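Local coordinates for two-domain protein containing predicted PHP-like metal-dependent phosphoesterase (Bacteroides vulgatus ATCC 8482, PDB 3E38) that probably acts as a metal-dependent phosphoesterase of the PHP type, carrying a three-zinc site in one domain and an Ig-like fold in the other, at residues M98-F103 against W151-L157; H102-L108 against A131-H137; Q268-I274 against Y307-F313. All blocks are in the same frame, centred on the assembly; numbering follows the deposited sequence.

Contact 1: residues M98-F103 against W151-L157. With ZN (zinc ion), chain H.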
loop_
_atom_site.group_PDB
_atom_site.type_symbol
_atom_site.label_atom_id
_atom_site.label_comp_id
_atom_site.label_asym_id
_atom_site.label_seq_id
_atom_site.Cartn_x
_atom_site.Cartn_y
_atom_site.Cartn_z
HETATM N N MSE B 98 25.661 -12.280 -28.981
HETATM C CA MSE B 98 25.123 -11.386 -30.019
HETATM C C MSE B 98 26.165 -11.300 -31.121
HETATM O O MSE B 98 27.313 -11.038 -30.802
HETATM C CB MSE B 98 24.902 -9.976 -29.478
HETATM C CG MSE B 98 24.475 -8.955 -30.528
HETATM SE SE MSE B 98 22.623 -9.273 -31.154
HETATM C CE MSE B 98 21.761 -9.461 -29.384
ATOM N N ALA B 99 25.834 -11.520 -32.401
ATOM C CA ALA B 99 24.504 -11.914 -32.874
ATOM C C ALA B 99 24.472 -13.444 -32.892
ATOM O O ALA B 99 25.532 -14.082 -32.879
ATOM C CB ALA B 99 24.225 -11.320 -34.266
ATOM N N PRO B 100 23.280 -14.062 -32.947
ATOM C CA PRO B 100 21.945 -13.502 -33.038
ATOM C C PRO B 100 21.387 -13.130 -31.661
ATOM O O PRO B 100 20.336 -12.502 -31.526
ATOM C CB PRO B 100 21.155 -14.689 -33.581
ATOM C CG PRO B 100 21.770 -15.870 -32.846
ATOM C CD PRO B 100 23.217 -15.491 -32.573
ATOM N N GLY B 101 22.127 -13.513 -30.645
ATOM C CA GLY B 101 21.721 -13.188 -29.298
ATOM C C GLY B 101 20.865 -14.260 -28.697
ATOM O O GLY B 101 21.171 -15.435 -28.816
ATOM N N HIS B 102 19.802 -13.850 -28.022
ATOM C CA HIS B 102 18.877 -14.793 -27.350
ATOM C C HIS B 102 17.519 -14.800 -27.990
ATOM O O HIS B 102 16.931 -13.745 -28.227
ATOM C CB HIS B 102 18.632 -14.384 -25.896
ATOM C CG HIS B 102 19.857 -14.303 -25.047
ATOM N ND1 HIS B 102 19.798 -14.334 -23.674
ATOM C CD2 HIS B 102 21.166 -14.197 -25.365
ATOM C CE1 HIS B 102 21.023 -14.241 -23.181
ATOM N NE2 HIS B 102 21.871 -14.174 -24.184
ATOM N N PHE B 103 17.017 -15.999 -28.259
ATOM C CA PHE B 103 15.657 -16.228 -28.788
ATOM C C PHE B 103 14.909 -17.249 -27.943
ATOM O O PHE B 103 15.481 -18.163 -27.423
ATOM C CB PHE B 103 15.658 -16.815 -30.187
ATOM C CG PHE B 103 16.021 -15.834 -31.309
ATOM C CD1 PHE B 103 17.226 -15.186 -31.329
ATOM C CD2 PHE B 103 15.130 -15.619 -32.366
ATOM C CE1 PHE B 103 17.536 -14.290 -32.343
ATOM C CE2 PHE B 103 15.419 -14.728 -33.367
ATOM C CZ PHE B 103 16.631 -14.061 -33.360
ATOM N N TRP B 151 21.163 -7.215 -37.027
ATOM C CA TRP B 151 22.354 -7.786 -37.661
ATOM C C TRP B 151 22.027 -8.633 -38.871
ATOM O O TRP B 151 20.876 -8.939 -39.144
ATOM C CB TRP B 151 23.133 -8.615 -36.648
ATOM C CG TRP B 151 23.548 -7.818 -35.475
ATOM C CD1 TRP B 151 22.743 -7.048 -34.675
ATOM C CD2 TRP B 151 24.844 -7.771 -34.895
ATOM N NE1 TRP B 151 23.472 -6.507 -33.656
ATOM C CE2 TRP B 151 24.764 -6.937 -33.763
ATOM C CE3 TRP B 151 26.056 -8.373 -35.201
ATOM C CZ2 TRP B 151 25.854 -6.662 -32.975
ATOM C CZ3 TRP B 151 27.152 -8.080 -34.415
ATOM C CH2 TRP B 151 27.042 -7.239 -33.317
ATOM N N PRO B 152 23.055 -9.018 -39.609
ATOM C CA PRO B 152 22.767 -9.803 -40.823
ATOM C C PRO B 152 22.231 -11.200 -40.485
ATOM O O PRO B 152 21.596 -11.849 -41.305
ATOM C CB PRO B 152 24.125 -9.829 -41.577
ATOM C CG PRO B 152 25.012 -8.799 -40.877
ATOM C CD PRO B 152 24.477 -8.653 -39.468
ATOM N N GLU B 153 22.430 -11.605 -39.242
ATOM C CA GLU B 153 21.964 -12.916 -38.758
ATOM C C GLU B 153 20.496 -12.888 -38.437
ATOM O O GLU B 153 19.810 -13.896 -38.496
ATOM C CB GLU B 153 22.665 -13.348 -37.472
ATOM C CG GLU B 153 24.107 -13.733 -37.641
ATOM C CD GLU B 153 25.063 -12.570 -37.506
ATOM O OE1 GLU B 153 24.678 -11.400 -37.713
ATOM O OE2 GLU B 153 26.222 -12.850 -37.178
ATOM N N HIS B 154 20.032 -11.730 -38.022
ATOM C CA HIS B 154 18.629 -11.601 -37.706
ATOM C C HIS B 154 17.908 -11.632 -39.056
ATOM O O HIS B 154 16.824 -12.163 -39.209
ATOM C CB HIS B 154 18.357 -10.350 -36.840
ATOM C CG HIS B 154 19.187 -10.311 -35.585
ATOM N ND1 HIS B 154 20.185 -9.379 -35.379
ATOM C CD2 HIS B 154 19.203 -11.133 -34.498
ATOM C CE1 HIS B 154 20.774 -9.622 -34.220
ATOM N NE2 HIS B 154 20.205 -10.687 -33.670
ATOM N N THR B 155 18.572 -11.124 -40.062
ATOM C CA THR B 155 17.985 -11.113 -41.389
ATOM C C THR B 155 17.881 -12.523 -41.898
ATOM O O THR B 155 16.894 -12.917 -42.523
ATOM C CB THR B 155 18.812 -10.277 -42.378
ATOM O OG1 THR B 155 18.465 -8.904 -42.212
ATOM C CG2 THR B 155 18.496 -10.680 -43.781
ATOM N N ALA B 156 18.929 -13.279 -41.628
ATOM C CA ALA B 156 18.989 -14.662 -42.075
ATOM C C ALA B 156 17.898 -15.426 -41.369
ATOM O O ALA B 156 17.021 -16.008 -41.976
ATOM C CB ALA B 156 20.359 -15.283 -41.782
ATOM N N LEU B 157 17.981 -15.402 -40.062
ATOM C CA LEU B 157 17.006 -16.101 -39.213
ATOM C C LEU B 157 15.584 -15.783 -39.655
ATOM O O LEU B 157 14.732 -16.655 -39.736
ATOM C CB LEU B 157 17.194 -15.727 -37.738
ATOM C CG LEU B 157 18.298 -16.458 -36.980
ATOM C CD1 LEU B 157 18.786 -15.640 -35.808
ATOM C CD2 LEU B 157 17.773 -17.827 -36.526
HETATM ZN ZN ZN H . 17.924 -13.856 -22.446
HETATM O O HOH W 1 16.309 -13.819 -21.629
#
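Two consecutive cis peptide bonds, M98-A99 and A99-P100, the first of them not preceding a proline, lie in the loop 98-101 where it packs on the start of helix 152-159. Just after them the carbonyl of P100 faces H154, whose NE2 donates a hydrogen bond to P100 O at 2.8 Å. The other ring nitrogen is also used: H154 ND1 accepts from W151 N at 2.9 Å, so the H154 ring ties the N-cap amide of its own helix to the loop carbonyl of P100. Around this polar link the packing is largely apolar. The selenium of selenomethionine M98 lies over the W151 ring, 4.1 Å from the centroid of its five-membered ring, a Met-aromatic contact, while M98 SE approaches the edge of H154 at 3.6 Å from CE1. The A99 methyl points into the same corner, with CB 3.6 Å from W151 CE3. Deeper in, L157 CD1 meets both P100 CB (3.4 Å) and F103 CZ (3.6 Å), and F123 of helix 119-128 packs edge-to-face with F103 and touches L157. At G101 the backbone takes a positive phi that suits glycine, and the chain then enters strand 102-106. There H102 ND1 binds zinc at 2.3 Å, so the cis-peptide turn leads directly into the metal site of the PHP domain.

Contact 2: residues H102-L108 against A131-H137. With ZN (zinc ion), chain H.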
loop_
_atom_site.group_PDB
_atom_site.type_symbol
_atom_site.label_atom_id
_atom_site.label_comp_id
_atom_site.label_asym_id
_atom_site.label_seq_id
_atom_site.Cartn_x
_atom_site.Cartn_y
_atom_site.Cartn_z
ATOM N N HIS B 102 19.802 -13.850 -28.022
ATOM C CA HIS B 102 18.877 -14.793 -27.350
ATOM C C HIS B 102 17.519 -14.800 -27.990
ATOM O O HIS B 102 16.931 -13.745 -28.227
ATOM C CB HIS B 102 18.632 -14.384 -25.896
ATOM C CG HIS B 102 19.857 -14.303 -25.047
ATOM N ND1 HIS B 102 19.798 -14.334 -23.674
ATOM C CD2 HIS B 102 21.166 -14.197 -25.365
ATOM C CE1 HIS B 102 21.023 -14.241 -23.181
ATOM N NE2 HIS B 102 21.871 -14.174 -24.184
ATOM N N PHE B 103 17.017 -15.999 -28.259
ATOM C CA PHE B 103 15.657 -16.228 -28.788
ATOM C C PHE B 103 14.909 -17.249 -27.943
ATOM O O PHE B 103 15.481 -18.163 -27.423
ATOM C CB PHE B 103 15.658 -16.815 -30.187
ATOM C CG PHE B 103 16.021 -15.834 -31.309
ATOM C CD1 PHE B 103 17.226 -15.186 -31.329
ATOM C CD2 PHE B 103 15.130 -15.619 -32.366
ATOM C CE1 PHE B 103 17.536 -14.290 -32.343
ATOM C CE2 PHE B 103 15.419 -14.728 -33.367
ATOM C CZ PHE B 103 16.631 -14.061 -33.360
ATOM N N ASN B 104 13.599 -17.090 -27.887
ATOM C CA ASN B 104 12.716 -18.093 -27.307
ATOM C C ASN B 104 11.992 -18.853 -28.392
ATOM O O ASN B 104 11.541 -18.294 -29.372
ATOM C CB ASN B 104 11.718 -17.510 -26.341
ATOM C CG ASN B 104 12.275 -17.371 -24.952
ATOM O OD1 ASN B 104 13.481 -17.407 -24.749
ATOM N ND2 ASN B 104 11.389 -17.236 -23.979
ATOM N N ALA B 105 11.973 -20.163 -28.189
ATOM C CA ALA B 105 11.273 -21.140 -29.010
ATOM C C ALA B 105 10.140 -21.636 -28.131
ATOM O O ALA B 105 10.388 -22.240 -27.094
ATOM C CB ALA B 105 12.199 -22.284 -29.414
ATOM N N ILE B 106 8.906 -21.306 -28.502
ATOM C CA ILE B 106 7.752 -21.790 -27.747
ATOM C C ILE B 106 6.878 -22.668 -28.649
ATOM O O ILE B 106 7.012 -22.742 -29.887
ATOM C CB ILE B 106 6.967 -20.652 -27.003
ATOM C CG1 ILE B 106 6.243 -19.726 -27.981
ATOM C CG2 ILE B 106 7.950 -19.839 -26.087
ATOM C CD1 ILE B 106 5.342 -18.725 -27.332
ATOM N N PHE B 107 6.036 -23.411 -27.960
ATOM C CA PHE B 107 5.183 -24.427 -28.592
ATOM C C PHE B 107 6.045 -25.602 -29.040
ATOM O O PHE B 107 5.792 -26.291 -30.001
ATOM C CB PHE B 107 4.288 -23.850 -29.696
ATOM C CG PHE B 107 3.132 -23.047 -29.144
ATOM C CD1 PHE B 107 2.066 -23.694 -28.565
ATOM C CD2 PHE B 107 3.167 -21.670 -29.096
ATOM C CE1 PHE B 107 1.045 -22.993 -28.035
ATOM C CE2 PHE B 107 2.122 -20.941 -28.574
ATOM C CZ PHE B 107 1.063 -21.603 -28.033
ATOM N N LEU B 108 7.102 -25.800 -28.298
ATOM C CA LEU B 108 7.942 -26.980 -28.493
ATOM C C LEU B 108 7.239 -28.220 -28.032
ATOM O O LEU B 108 6.321 -28.170 -27.192
ATOM C CB LEU B 108 9.255 -26.876 -27.671
ATOM C CG LEU B 108 10.193 -25.762 -28.162
ATOM C CD1 LEU B 108 11.446 -25.655 -27.311
ATOM C CD2 LEU B 108 10.549 -25.915 -29.656
ATOM N N ALA B 131 8.003 -24.732 -33.889
ATOM C CA ALA B 131 7.964 -23.751 -32.779
ATOM C C ALA B 131 7.661 -22.324 -33.211
ATOM O O ALA B 131 8.058 -21.894 -34.302
ATOM C CB ALA B 131 9.314 -23.732 -32.051
ATOM N N PHE B 132 7.000 -21.586 -32.313
ATOM C CA PHE B 132 6.809 -20.138 -32.512
ATOM C C PHE B 132 8.044 -19.500 -31.872
ATOM O O PHE B 132 8.377 -19.744 -30.710
ATOM C CB PHE B 132 5.510 -19.616 -31.938
ATOM C CG PHE B 132 5.315 -18.130 -32.130
ATOM C CD1 PHE B 132 5.817 -17.218 -31.175
ATOM C CD2 PHE B 132 4.608 -17.632 -33.239
ATOM C CE1 PHE B 132 5.640 -15.839 -31.331
ATOM C CE2 PHE B 132 4.416 -16.246 -33.407
ATOM C CZ PHE B 132 4.933 -15.345 -32.432
HETATM N N MSE B 133 8.770 -18.761 -32.697
HETATM C CA MSE B 133 10.073 -18.209 -32.299
HETATM C C MSE B 133 10.151 -16.714 -32.281
HETATM O O MSE B 133 9.782 -16.045 -33.242
HETATM C CB MSE B 133 11.160 -18.743 -33.254
HETATM C CG MSE B 133 11.509 -20.228 -32.950
HETATM SE SE MSE B 133 12.433 -21.131 -34.377
HETATM C CE MSE B 133 10.952 -21.415 -35.605
ATOM N N PHE B 134 10.682 -16.188 -31.186
ATOM C CA PHE B 134 10.880 -14.748 -31.122
ATOM C C PHE B 134 12.209 -14.296 -30.529
ATOM O O PHE B 134 12.801 -14.946 -29.706
ATOM C CB PHE B 134 9.692 -14.062 -30.444
ATOM C CG PHE B 134 9.433 -14.510 -29.025
ATOM C CD1 PHE B 134 10.054 -13.874 -27.957
ATOM C CD2 PHE B 134 8.539 -15.543 -28.764
ATOM C CE1 PHE B 134 9.781 -14.266 -26.631
ATOM C CE2 PHE B 134 8.253 -15.939 -27.452
ATOM C CZ PHE B 134 8.886 -15.297 -26.381
ATOM N N TRP B 135 12.691 -13.181 -31.058
ATOM C CA TRP B 135 13.907 -12.535 -30.569
ATOM C C TRP B 135 13.669 -11.865 -29.191
ATOM O O TRP B 135 12.771 -11.022 -29.011
ATOM C CB TRP B 135 14.399 -11.555 -31.630
ATOM C CG TRP B 135 15.669 -10.885 -31.340
ATOM C CD1 TRP B 135 16.610 -11.249 -30.427
ATOM C CD2 TRP B 135 16.221 -9.782 -32.072
ATOM N NE1 TRP B 135 17.695 -10.407 -30.500
ATOM C CE2 TRP B 135 17.482 -9.500 -31.510
ATOM C CE3 TRP B 135 15.763 -9.007 -33.133
ATOM C CZ2 TRP B 135 18.287 -8.456 -31.967
ATOM C CZ3 TRP B 135 16.564 -7.994 -33.609
ATOM C CH2 TRP B 135 17.815 -7.718 -33.016
ATOM N N ASN B 136 14.486 -12.281 -28.220
ATOM C CA ASN B 136 14.445 -11.718 -26.871
ATOM C C ASN B 136 15.336 -10.485 -26.674
ATOM O O ASN B 136 16.447 -10.403 -27.167
ATOM C CB ASN B 136 14.844 -12.752 -25.799
ATOM C CG ASN B 136 14.024 -14.006 -25.848
ATOM O OD1 ASN B 136 12.876 -14.001 -26.279
ATOM N ND2 ASN B 136 14.621 -15.103 -25.417
ATOM N N HIS B 137 14.809 -9.548 -25.888
ATOM C CA HIS B 137 15.525 -8.343 -25.491
ATOM C C HIS B 137 16.570 -7.889 -26.497
ATOM O O HIS B 137 17.744 -7.893 -26.212
ATOM C CB HIS B 137 16.171 -8.528 -24.103
ATOM C CG HIS B 137 16.844 -9.850 -23.886
ATOM N ND1 HIS B 137 18.048 -10.186 -24.466
ATOM C CD2 HIS B 137 16.509 -10.892 -23.083
ATOM C CE1 HIS B 137 18.403 -11.389 -24.060
ATOM N NE2 HIS B 137 17.478 -11.846 -23.239
HETATM ZN ZN ZN H . 17.924 -13.856 -22.446
HETATM O O HOH W 2 18.871 -11.014 -28.011
HETATM O O HOH W 1 16.309 -13.819 -21.629
#
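One zinc of the trinuclear PHP metal site is held at the end of this antiparallel strand pair: H102 ND1 binds it at 2.3 Å and H137 NE2 at 2.2 Å, together with water 1 and E93. The two imidazoles meet in an offset edge-to-face arrangement, the edge of H137 toward the face of H102. Next to the metal, N136 N donates to H102 O (2.8 Å), and N136 ND2 to N104 OD1 (2.7 Å) and also to E93, tying a metal ligand to the strand pair. Regular pairing follows: N104 N to F134 O and F134 N to N104 O are both 2.9 Å, I106 N to F132 O is 2.8 Å and F132 N to I106 O 2.7 Å. The F103 ring and the five-membered ring of W135 form an offset stack, centroids 4.8 Å apart; on the opposite face N104 CB lies over the F134 ring. Water 2 accepts from H102 N (3.0 Å) and W135 NE1 (2.8 Å) and donates to N136 O (2.6 Å). Strand 87-95 runs antiparallel beside 102-106 and strand 165-170 parallel beside 132-135, while F123 of helix 119-128 packs on F103 and helix 223-231 receives F132.

Contact 3: residues Q268-I274 against Y307-F313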
loop_
_atom_site.group_PDB
_atom_site.type_symbol
_atom_site.label_atom_id
_atom_site.label_comp_id
_atom_site.label_asym_id
_atom_site.label_seq_id
_atom_site.Cartn_x
_atom_site.Cartn_y
_atom_site.Cartn_z
ATOM N N GLN B 268 -23.858 26.454 -26.167
ATOM C CA GLN B 268 -22.518 26.738 -25.611
ATOM C C GLN B 268 -21.531 25.566 -25.681
ATOM O O GLN B 268 -20.319 25.764 -25.562
ATOM C CB GLN B 268 -22.633 27.233 -24.167
ATOM C CG GLN B 268 -23.083 28.697 -24.069
ATOM C CD GLN B 268 -24.523 28.943 -24.525
ATOM O OE1 GLN B 268 -24.772 29.726 -25.452
ATOM N NE2 GLN B 268 -25.476 28.269 -23.883
ATOM N N GLY B 269 -22.057 24.360 -25.891
ATOM C CA GLY B 269 -21.227 23.143 -25.956
ATOM C C GLY B 269 -21.908 21.857 -25.540
ATOM O O GLY B 269 -23.121 21.796 -25.368
ATOM N N VAL B 270 -21.094 20.825 -25.367
ATOM C CA VAL B 270 -21.584 19.481 -25.033
ATOM C C VAL B 270 -20.920 18.964 -23.780
ATOM O O VAL B 270 -19.735 19.194 -23.539
ATOM C CB VAL B 270 -21.341 18.473 -26.214
ATOM C CG1 VAL B 270 -21.727 17.025 -25.853
ATOM C CG2 VAL B 270 -22.086 18.917 -27.455
ATOM N N THR B 271 -21.708 18.277 -22.973
ATOM C CA THR B 271 -21.188 17.665 -21.748
ATOM C C THR B 271 -21.199 16.162 -21.903
ATOM O O THR B 271 -22.233 15.572 -22.202
ATOM C CB THR B 271 -21.986 18.085 -20.525
ATOM O OG1 THR B 271 -21.745 19.472 -20.297
ATOM C CG2 THR B 271 -21.552 17.300 -19.294
ATOM N N LEU B 272 -20.019 15.571 -21.753
ATOM C CA LEU B 272 -19.839 14.121 -21.831
ATOM C C LEU B 272 -19.523 13.510 -20.482
ATOM O O LEU B 272 -19.132 14.178 -19.535
ATOM C CB LEU B 272 -18.684 13.763 -22.789
ATOM C CG LEU B 272 -18.738 14.218 -24.254
ATOM C CD1 LEU B 272 -17.419 13.900 -24.964
ATOM C CD2 LEU B 272 -19.913 13.569 -24.957
ATOM N N SER B 273 -19.745 12.217 -20.386
ATOM C CA SER B 273 -19.265 11.478 -19.218
ATOM C C SER B 273 -18.471 10.326 -19.777
ATOM O O SER B 273 -19.042 9.436 -20.411
ATOM C CB SER B 273 -20.379 10.956 -18.297
ATOM O OG SER B 273 -21.008 9.799 -18.851
ATOM N N ILE B 274 -17.161 10.360 -19.557
ATOM C CA ILE B 274 -16.262 9.297 -20.015
ATOM C C ILE B 274 -15.761 8.447 -18.853
ATOM O O ILE B 274 -15.219 8.932 -17.887
ATOM C CB ILE B 274 -15.086 9.890 -20.748
ATOM C CG1 ILE B 274 -15.608 10.860 -21.801
ATOM C CG2 ILE B 274 -14.237 8.796 -21.364
ATOM C CD1 ILE B 274 -14.533 11.531 -22.574
ATOM N N TYR B 307 -15.466 10.348 -15.590
ATOM C CA TYR B 307 -15.204 11.783 -15.690
ATOM C C TYR B 307 -16.279 12.524 -16.452
ATOM O O TYR B 307 -16.861 11.994 -17.403
ATOM C CB TYR B 307 -13.895 12.017 -16.421
ATOM C CG TYR B 307 -12.716 11.428 -15.725
ATOM C CD1 TYR B 307 -12.381 10.089 -15.904
ATOM C CD2 TYR B 307 -11.940 12.200 -14.884
ATOM C CE1 TYR B 307 -11.303 9.538 -15.253
ATOM C CE2 TYR B 307 -10.851 11.654 -14.215
ATOM C CZ TYR B 307 -10.540 10.324 -14.405
ATOM O OH TYR B 307 -9.458 9.782 -13.764
ATOM N N THR B 308 -16.529 13.756 -16.007
ATOM C CA THR B 308 -17.429 14.681 -16.703
ATOM C C THR B 308 -16.573 15.612 -17.532
ATOM O O THR B 308 -15.725 16.337 -17.039
ATOM C CB THR B 308 -18.261 15.492 -15.751
ATOM O OG1 THR B 308 -18.827 14.622 -14.773
ATOM C CG2 THR B 308 -19.372 16.238 -16.506
ATOM N N VAL B 309 -16.802 15.581 -18.818
ATOM C CA VAL B 309 -15.998 16.345 -19.747
ATOM C C VAL B 309 -16.871 17.286 -20.563
ATOM O O VAL B 309 -17.785 16.870 -21.277
ATOM C CB VAL B 309 -15.228 15.369 -20.657
ATOM C CG1 VAL B 309 -14.370 16.096 -21.670
ATOM C CG2 VAL B 309 -14.386 14.456 -19.792
ATOM N N ARG B 310 -16.588 18.568 -20.415
ATOM C CA ARG B 310 -17.313 19.591 -21.143
ATOM C C ARG B 310 -16.505 20.027 -22.338
ATOM O O ARG B 310 -15.307 20.288 -22.253
ATOM C CB ARG B 310 -17.614 20.788 -20.235
ATOM C CG ARG B 310 -18.309 21.989 -20.936
ATOM C CD ARG B 310 -19.814 21.799 -21.197
ATOM N NE ARG B 310 -20.405 22.975 -21.849
ATOM C CZ ARG B 310 -21.681 23.069 -22.220
ATOM N NH1 ARG B 310 -22.526 22.067 -22.002
ATOM N NH2 ARG B 310 -22.117 24.167 -22.820
ATOM N N ILE B 311 -17.181 20.064 -23.466
ATOM C CA ILE B 311 -16.595 20.550 -24.708
ATOM C C ILE B 311 -17.361 21.803 -25.118
ATOM O O ILE B 311 -18.557 21.756 -25.395
ATOM C CB ILE B 311 -16.654 19.523 -25.866
ATOM C CG1 ILE B 311 -15.856 18.255 -25.539
ATOM C CG2 ILE B 311 -16.105 20.171 -27.154
ATOM C CD1 ILE B 311 -16.391 17.442 -24.408
ATOM N N GLY B 312 -16.669 22.928 -25.119
ATOM C CA GLY B 312 -17.276 24.182 -25.488
ATOM C C GLY B 312 -17.252 24.483 -26.978
ATOM O O GLY B 312 -16.319 24.100 -27.702
ATOM N N PHE B 313 -18.311 25.183 -27.400
ATOM C CA PHE B 313 -18.492 25.678 -28.782
ATOM C C PHE B 313 -18.360 27.183 -28.810
ATOM O O PHE B 313 -19.269 27.869 -28.388
ATOM C CB PHE B 313 -19.878 25.347 -29.357
ATOM C CG PHE B 313 -20.187 23.885 -29.422
ATOM C CD1 PHE B 313 -19.167 22.947 -29.536
ATOM C CD2 PHE B 313 -21.507 23.444 -29.460
ATOM C CE1 PHE B 313 -19.454 21.604 -29.611
ATOM C CE2 PHE B 313 -21.801 22.081 -29.553
ATOM C CZ PHE B 313 -20.780 21.175 -29.632
#
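R310 loses more surface to this contact than any other residue, its side chain lying across the neighbouring strand so that NH1 donates to T271 OG1 at 3.2 Å while NH2 bonds to N266. Its guanidinium covers one side of G269; on the opposite side lies F313, whose ring has G269 CA over its face, 3.7 Å from the centroid. A CB on residue 269 would clash with the opposing strand, so the absence of a side chain permits this close layering. F313 also packs on V270, with CZ 3.4 Å from CG2, and its N donates to Q268 O (2.8 Å). V270 and I311 exchange bonds of 2.7 Å, N to O each way, and the antiparallel register continues through L272-V309 to I274-Y307. V270, L272, I274, V309 and I311 share the inward face, meeting L343, M299 and L301, whereas T271, S273, T308 and R310 point the other way. Such a pair of central strands with one apolar face is characteristic of the sandwich of an Ig-like domain.

How the contacts relate
Contacts 1 and 2 form one neighbourhood in the PHP domain, with centres about 12 Å apart. They share H102 and F103 at the start of strand 102-106 and the same zinc. Both segments of contact 2 fall within the chain span 98-157 of contact 1, and the two touch where H154 stacks on W135, so the helix packs against the strand pair whose end carries the zinc ligands. Contact 3 comes later in the chain, in the four-stranded sheet of the Ig-like domain, on the opposite side of the chain's centre: its centre is about 52 Å from that of contact 1 and about 48 Å from that of contact 2, in keeping with a two-domain architecture.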